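PDB 5HXW: L-amino acid deaminase from Proteus vulgaris, which probably catalyses the oxidative deamination of L-amino acids to 2-oxo acids and ammonia, as a membrane-bound, FAD-carrying flavoenzyme. Local coordinates for residues A53-E58 with Y196-V202; D253-L257 with Y311-Y315. All blocks are in the same frame, centred on the assembly; numbering follows the deposited sequence.

The two contacts are separate in space and follow one another along the chain. Contact 1 closes before contact 2 opens, their centres lie 33 Å apart, and their nearest atoms remain about 18 Å from each other. FAD is the common reference point, although neither contact touches it: the side chain of Ala53 in contact 1 is about 11 Å from the cofactor, that of Thr256 in contact 2 about 10 Å. Contact 1 joins two helices of the Rossmann-type nucleotide-binding part. Contact 2 instead sits where a loop enters the large mixed sheet, and it contributes Leu257, Gly312 and Tyr315 to a pocket holding the alkyl chain of a cetyl-trimethyl-ammonium molecule.

Contact 1. Residues A53-E58 with Y196-V202; sequences AINLVE and YAKKMGV
Residues 53-58 form the C-terminal part of helix 47-58, while 196-202 comprise the last turn of helix 189-199 and its exit. That exit is a Schellman motif: Gly201 takes a positive phi (105°), Val202 N bonds to Ala197 O (3.1 Å) and Gly201 N to Lys198 O (3.1 Å). The reversal turns Val202 back toward the first helix. The backbones come closest where Ile54 CA lies 5.8 Å from Ala197 CA; Val57 CA lies 7.3 Å from Met200 CA and Ala53 CA 6.9 Å from Val202 CA.

Small Ala197 leaves a hollow for Ile54 (chi1 m, chi2 t): Ile54 CG1 lies 3.8 Å from Ala197 CB, while Ile54 CD1 meets the Tyr196 ring edge at CD2, 3.9 Å. Met200 (m, t, p) reaches over, placing SD 3.7 Å from Ile54 CG2 and CE 3.7 Å from Val57 CG1. On the inner side, Val202 CG2 fits between Ala53 CB (4.0 Å) and Val57 CG2 (3.8 Å). Toward solvent, Glu58 CG packs 3.8 Å from Met200 CE, while its carboxylate forms a salt bridge with Lys109.

The packing joins the first helix of a Rossmann-type fold to the helix entering edge strand 203-205. Ala53 and Val202 both rest on Val63 of strand 63-66, and Leu56 packs against helix 422-438.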
loop_
_atom_site.group_PDB
_atom_site.type_symbol
_atom_site.label_atom_id
_atom_site.label_comp_id
_atom_site.label_asym_id
_atom_site.label_seq_id
_atom_site.Cartn_x
_atom_site.Cartn_y
_atom_site.Cartn_z
ATOM N N ALA A 53 7.172 -13.238 -2.208
ATOM C CA ALA A 53 7.087 -14.697 -2.243
ATOM C C ALA A 53 7.130 -15.243 -3.673
ATOM O O ALA A 53 7.878 -16.187 -3.957
ATOM C CB ALA A 53 5.831 -15.169 -1.531
ATOM N N ILE A 54 6.342 -14.631 -4.560
ATOM C CA ILE A 54 6.244 -15.029 -5.967
ATOM C C ILE A 54 7.605 -14.873 -6.655
ATOM O O ILE A 54 8.097 -15.814 -7.292
ATOM C CB ILE A 54 5.108 -14.253 -6.693
ATOM C CG1 ILE A 54 3.739 -14.747 -6.200
ATOM C CG2 ILE A 54 5.205 -14.391 -8.212
ATOM C CD1 ILE A 54 2.609 -13.744 -6.338
ATOM N N ASN A 55 8.210 -13.696 -6.482
ATOM C CA ASN A 55 9.525 -13.376 -7.033
ATOM C C ASN A 55 10.624 -14.363 -6.611
ATOM O O ASN A 55 11.493 -14.727 -7.419
ATOM C CB ASN A 55 9.908 -11.948 -6.653
ATOM C CG ASN A 55 10.999 -11.385 -7.538
ATOM O OD1 ASN A 55 12.188 -11.634 -7.322
ATOM N ND2 ASN A 55 10.598 -10.619 -8.544
ATOM N N LEU A 56 10.561 -14.797 -5.352
ATOM C CA LEU A 56 11.508 -15.762 -4.795
ATOM C C LEU A 56 11.349 -17.168 -5.390
ATOM O O LEU A 56 12.349 -17.830 -5.685
ATOM C CB LEU A 56 11.419 -15.791 -3.262
ATOM C CG LEU A 56 11.941 -14.573 -2.483
ATOM C CD1 LEU A 56 11.395 -14.570 -1.061
ATOM C CD2 LEU A 56 13.462 -14.487 -2.475
ATOM N N VAL A 57 10.095 -17.599 -5.567
ATOM C CA VAL A 57 9.752 -18.891 -6.191
ATOM C C VAL A 57 10.267 -18.968 -7.637
ATOM O O VAL A 57 10.827 -19.993 -8.045
ATOM C CB VAL A 57 8.230 -19.198 -6.082
ATOM C CG1 VAL A 57 7.806 -20.352 -6.980
ATOM C CG2 VAL A 57 7.858 -19.519 -4.644
ATOM N N GLU A 58 10.094 -17.873 -8.382
ATOM C CA GLU A 58 10.630 -17.724 -9.745
ATOM C C GLU A 58 12.154 -17.887 -9.826
ATOM O O GLU A 58 12.675 -18.346 -10.844
ATOM C CB GLU A 58 10.212 -16.378 -10.337
ATOM C CG GLU A 58 8.854 -16.397 -11.024
ATOM C CD GLU A 58 8.136 -15.055 -11.002
ATOM O OE1 GLU A 58 8.717 -14.045 -10.540
ATOM O OE2 GLU A 58 6.969 -15.011 -11.445
ATOM N N TYR A 196 -2.734 -17.166 -6.951
ATOM C CA TYR A 196 -1.647 -17.349 -7.912
ATOM C C TYR A 196 -0.336 -17.759 -7.224
ATOM O O TYR A 196 0.398 -18.603 -7.746
ATOM C CB TYR A 196 -1.470 -16.083 -8.761
ATOM C CG TYR A 196 -0.267 -16.093 -9.677
ATOM C CD1 TYR A 196 -0.241 -16.891 -10.834
ATOM C CD2 TYR A 196 0.850 -15.297 -9.393
ATOM C CE1 TYR A 196 0.868 -16.897 -11.673
ATOM C CE2 TYR A 196 1.964 -15.297 -10.227
ATOM C CZ TYR A 196 1.968 -16.095 -11.361
ATOM O OH TYR A 196 3.071 -16.086 -12.176
ATOM N N ALA A 197 -0.056 -17.165 -6.064
ATOM C CA ALA A 197 1.085 -17.559 -5.235
ATOM C C ALA A 197 0.966 -19.023 -4.799
ATOM O O ALA A 197 1.896 -19.805 -5.002
ATOM C CB ALA A 197 1.225 -16.640 -4.029
ATOM N N LYS A 198 -0.190 -19.382 -4.236
ATOM C CA LYS A 198 -0.496 -20.753 -3.810
ATOM C C LYS A 198 -0.349 -21.799 -4.928
ATOM O O LYS A 198 0.170 -22.896 -4.688
ATOM C CB LYS A 198 -1.897 -20.822 -3.200
ATOM C CG LYS A 198 -2.005 -20.220 -1.803
ATOM C CD LYS A 198 -3.439 -20.228 -1.298
ATOM C CE LYS A 198 -3.881 -21.610 -0.838
ATOM N NZ LYS A 198 -5.363 -21.743 -0.867
ATOM N N LYS A 199 -0.792 -21.447 -6.137
ATOM C CA LYS A 199 -0.644 -22.302 -7.324
ATOM C C LYS A 199 0.820 -22.531 -7.731
ATOM O O LYS A 199 1.138 -23.552 -8.353
ATOM C CB LYS A 199 -1.448 -21.748 -8.508
ATOM C CG LYS A 199 -2.945 -22.024 -8.432
ATOM C CD LYS A 199 -3.633 -21.896 -9.788
ATOM C CE LYS A 199 -4.086 -20.470 -10.093
ATOM N NZ LYS A 199 -5.272 -20.045 -9.294
ATOM N N MET A 200 1.692 -21.583 -7.375
ATOM C CA MET A 200 3.142 -21.686 -7.607
ATOM C C MET A 200 3.879 -22.518 -6.557
ATOM O O MET A 200 5.056 -22.850 -6.739
ATOM C CB MET A 200 3.780 -20.299 -7.678
ATOM C CG MET A 200 3.587 -19.581 -8.998
ATOM S SD MET A 200 4.223 -17.902 -8.873
ATOM C CE MET A 200 5.935 -18.146 -9.340
ATOM N N GLY A 201 3.194 -22.840 -5.461
ATOM C CA GLY A 201 3.781 -23.620 -4.374
ATOM C C GLY A 201 4.122 -22.810 -3.139
ATOM O O GLY A 201 4.785 -23.319 -2.228
ATOM N N VAL A 202 3.679 -21.549 -3.113
ATOM C CA VAL A 202 3.785 -20.695 -1.925
ATOM C C VAL A 202 2.805 -21.224 -0.882
ATOM O O VAL A 202 1.613 -21.399 -1.165
ATOM C CB VAL A 202 3.480 -19.202 -2.230
ATOM C CG1 VAL A 202 3.407 -18.369 -0.954
ATOM C CG2 VAL A 202 4.497 -18.609 -3.197
#

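Contact 2. Residues D253-L257 with Y311-Y315; sequences DVPTL and YGYKY. With 16A (cetyl-trimethyl-ammonium), chain J.
Leu257 (chi1 m, chi2 t) is the apolar centre. Its CD1 sits over the face of the Tyr315 ring, 3.7 Å from the centroid and 15° off the normal, the geometry of a CH-pi contact. The other methyl, Leu257 CD2, lies 4.0 Å from Tyr311 CE1, and Leu257 CD1 is also 4.1 Å from Gly312 CA. On the Tyr311 ring, Pro255 CB lies over one face, 4.0 Å from CE1.

The backbones differ in kind. Residues 253-257 run extended into strand 257-266, whereas 311-315 wind through a turn with helical phi/psi at 312-314, held by Lys314 N to Tyr311 O and Tyr315 N to Gly312 O, each 3.2 Å. CA atoms approach most closely at Pro255-Tyr311 (7.7 Å) and Leu257-Gly312 (7.9 Å). With chi1 p for Tyr311 and m for Tyr315, both rings point at the extended segment.

The tail of the detergent cetyl-trimethyl-ammonium borders this cluster: its C4 is 3.8 Å from Leu257 CD1, its C6 3.7 Å from Tyr315 CD2 and its C3 3.6 Å from Gly312 O. A side chain at Gly312 would crowd C2.

At the polar edge, Tyr311 OH donates to Thr256 O at 2.7 Å, near the ring plane. Tyr315 OH bonds to Ile396 O, and Leu257 pairs through its backbone with the same residue. Farther out, Asp253 forms a salt bridge with Arg244.

The chemistry thus separates by position: tyrosine hydroxyls engage main-chain carbonyls, leaving Leu257 and the Tyr315 ring to present carbon to the surfactant's alkyl chain in its pocket, beside Gly312.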
loop_
_atom_site.group_PDB
_atom_site.type_symbol
_atom_site.label_atom_id
_atom_site.label_comp_id
_atom_site.label_asym_id
_atom_site.label_seq_id
_atom_site.Cartn_x
_atom_site.Cartn_y
_atom_site.Cartn_z
ATOM N N ASP A 253 15.511 -0.183 15.190
ATOM C CA ASP A 253 14.596 0.951 15.083
ATOM C C ASP A 253 14.077 1.148 13.654
ATOM O O ASP A 253 14.850 1.465 12.742
ATOM C CB ASP A 253 15.289 2.226 15.588
ATOM C CG ASP A 253 14.347 3.415 15.674
ATOM O OD1 ASP A 253 13.382 3.362 16.469
ATOM O OD2 ASP A 253 14.580 4.407 14.947
ATOM N N VAL A 254 12.772 0.949 13.471
ATOM C CA VAL A 254 12.098 1.257 12.205
ATOM C C VAL A 254 11.207 2.477 12.446
ATOM O O VAL A 254 10.235 2.379 13.195
ATOM C CB VAL A 254 11.260 0.065 11.671
ATOM C CG1 VAL A 254 10.532 0.437 10.382
ATOM C CG2 VAL A 254 12.144 -1.145 11.419
ATOM N N PRO A 255 11.531 3.630 11.819
ATOM C CA PRO A 255 10.762 4.832 12.135
ATOM C C PRO A 255 9.492 5.004 11.293
ATOM O O PRO A 255 9.549 5.514 10.167
ATOM C CB PRO A 255 11.757 5.973 11.872
ATOM C CG PRO A 255 12.931 5.360 11.175
ATOM C CD PRO A 255 12.611 3.929 10.865
ATOM N N THR A 256 8.359 4.571 11.843
ATOM C CA THR A 256 7.053 4.761 11.206
ATOM C C THR A 256 6.054 5.334 12.202
ATOM O O THR A 256 6.138 5.071 13.405
ATOM C CB THR A 256 6.463 3.448 10.639
ATOM O OG1 THR A 256 6.217 2.522 11.706
ATOM C CG2 THR A 256 7.388 2.809 9.609
ATOM N N LEU A 257 5.114 6.120 11.690
ATOM C CA LEU A 257 3.991 6.594 12.485
ATOM C C LEU A 257 2.678 6.184 11.828
ATOM O O LEU A 257 2.597 6.158 10.596
ATOM C CB LEU A 257 4.056 8.116 12.691
ATOM C CG LEU A 257 5.121 8.669 13.652
ATOM C CD1 LEU A 257 4.964 10.172 13.809
ATOM C CD2 LEU A 257 5.059 7.999 15.019
ATOM N N TYR A 311 10.175 10.795 17.846
ATOM C CA TYR A 311 10.638 11.196 16.514
ATOM C C TYR A 311 9.562 11.821 15.616
ATOM O O TYR A 311 9.736 11.919 14.398
ATOM C CB TYR A 311 11.358 10.033 15.803
ATOM C CG TYR A 311 10.532 8.781 15.597
ATOM C CD1 TYR A 311 9.684 8.648 14.485
ATOM C CD2 TYR A 311 10.616 7.711 16.497
ATOM C CE1 TYR A 311 8.931 7.498 14.291
ATOM C CE2 TYR A 311 9.868 6.553 16.307
ATOM C CZ TYR A 311 9.029 6.454 15.205
ATOM O OH TYR A 311 8.287 5.314 15.010
ATOM N N GLY A 312 8.467 12.262 16.230
ATOM C CA GLY A 312 7.411 12.992 15.531
ATOM C C GLY A 312 7.829 14.366 15.042
ATOM O O GLY A 312 7.156 14.946 14.180
ATOM N N TYR A 313 8.932 14.887 15.589
ATOM C CA TYR A 313 9.520 16.160 15.143
ATOM C C TYR A 313 10.033 16.086 13.700
ATOM O O TYR A 313 10.024 17.087 12.978
ATOM C CB TYR A 313 10.622 16.639 16.105
ATOM C CG TYR A 313 11.962 15.924 15.993
ATOM C CD1 TYR A 313 12.216 14.750 16.717
ATOM C CD2 TYR A 313 12.986 16.435 15.178
ATOM C CE1 TYR A 313 13.441 14.097 16.619
ATOM C CE2 TYR A 313 14.213 15.788 15.073
ATOM C CZ TYR A 313 14.437 14.622 15.794
ATOM O OH TYR A 313 15.654 13.983 15.693
ATOM N N LYS A 314 10.471 14.889 13.302
ATOM C CA LYS A 314 10.946 14.609 11.943
ATOM C C LYS A 314 9.834 14.685 10.888
ATOM O O LYS A 314 10.118 14.799 9.693
ATOM C CB LYS A 314 11.619 13.234 11.889
ATOM C CG LYS A 314 12.937 13.140 12.638
ATOM C CD LYS A 314 13.433 11.706 12.661
ATOM C CE LYS A 314 14.742 11.582 13.420
ATOM N NZ LYS A 314 15.186 10.163 13.484
ATOM N N TYR A 315 8.582 14.627 11.343
ATOM C CA TYR A 315 7.402 14.649 10.472
ATOM C C TYR A 315 6.802 16.048 10.316
ATOM O O TYR A 315 5.788 16.216 9.635
ATOM C CB TYR A 315 6.332 13.690 11.008
ATOM C CG TYR A 315 6.661 12.221 10.868
ATOM C CD1 TYR A 315 7.587 11.602 11.718
ATOM C CD2 TYR A 315 6.027 11.438 9.902
ATOM C CE1 TYR A 315 7.883 10.252 11.596
ATOM C CE2 TYR A 315 6.316 10.083 9.773
ATOM C CZ TYR A 315 7.243 9.496 10.622
ATOM O OH TYR A 315 7.534 8.156 10.506
HETATM C C1 16A J . 4.047 16.342 15.598
HETATM C C2 16A J . 3.661 14.936 15.196
HETATM C C3 16A J . 3.599 14.803 13.679
HETATM C C4 16A J . 3.034 13.446 13.278
HETATM C C5 16A J . 2.454 13.486 11.871
HETATM C C6 16A J . 2.619 12.137 11.185
HETATM C C7 16A J . 2.264 12.225 9.705
HETATM C C8 16A J . 1.692 10.904 9.210
HETATM C C9 16A J . 2.098 10.654 7.764
HETATM C C10 16A J . 0.886 10.678 6.839
HETATM C C11 16A J . 1.214 11.340 5.507
HETATM C C12 16A J . 1.363 10.301 4.400
HETATM C C13 16A J . 0.344 10.516 3.288
HETATM C C14 16A J . 0.267 9.290 2.384
HETATM C C15 16A J . -1.178 8.972 2.008
HETATM C C16 16A J . -1.250 8.364 0.599
HETATM N N1 16A J . -2.353 7.406 0.330
HETATM C C17 16A J . -2.301 7.058 -1.095
HETATM C C18 16A J . -2.205 6.149 1.076
HETATM C C19 16A J . -3.685 7.980 0.589
#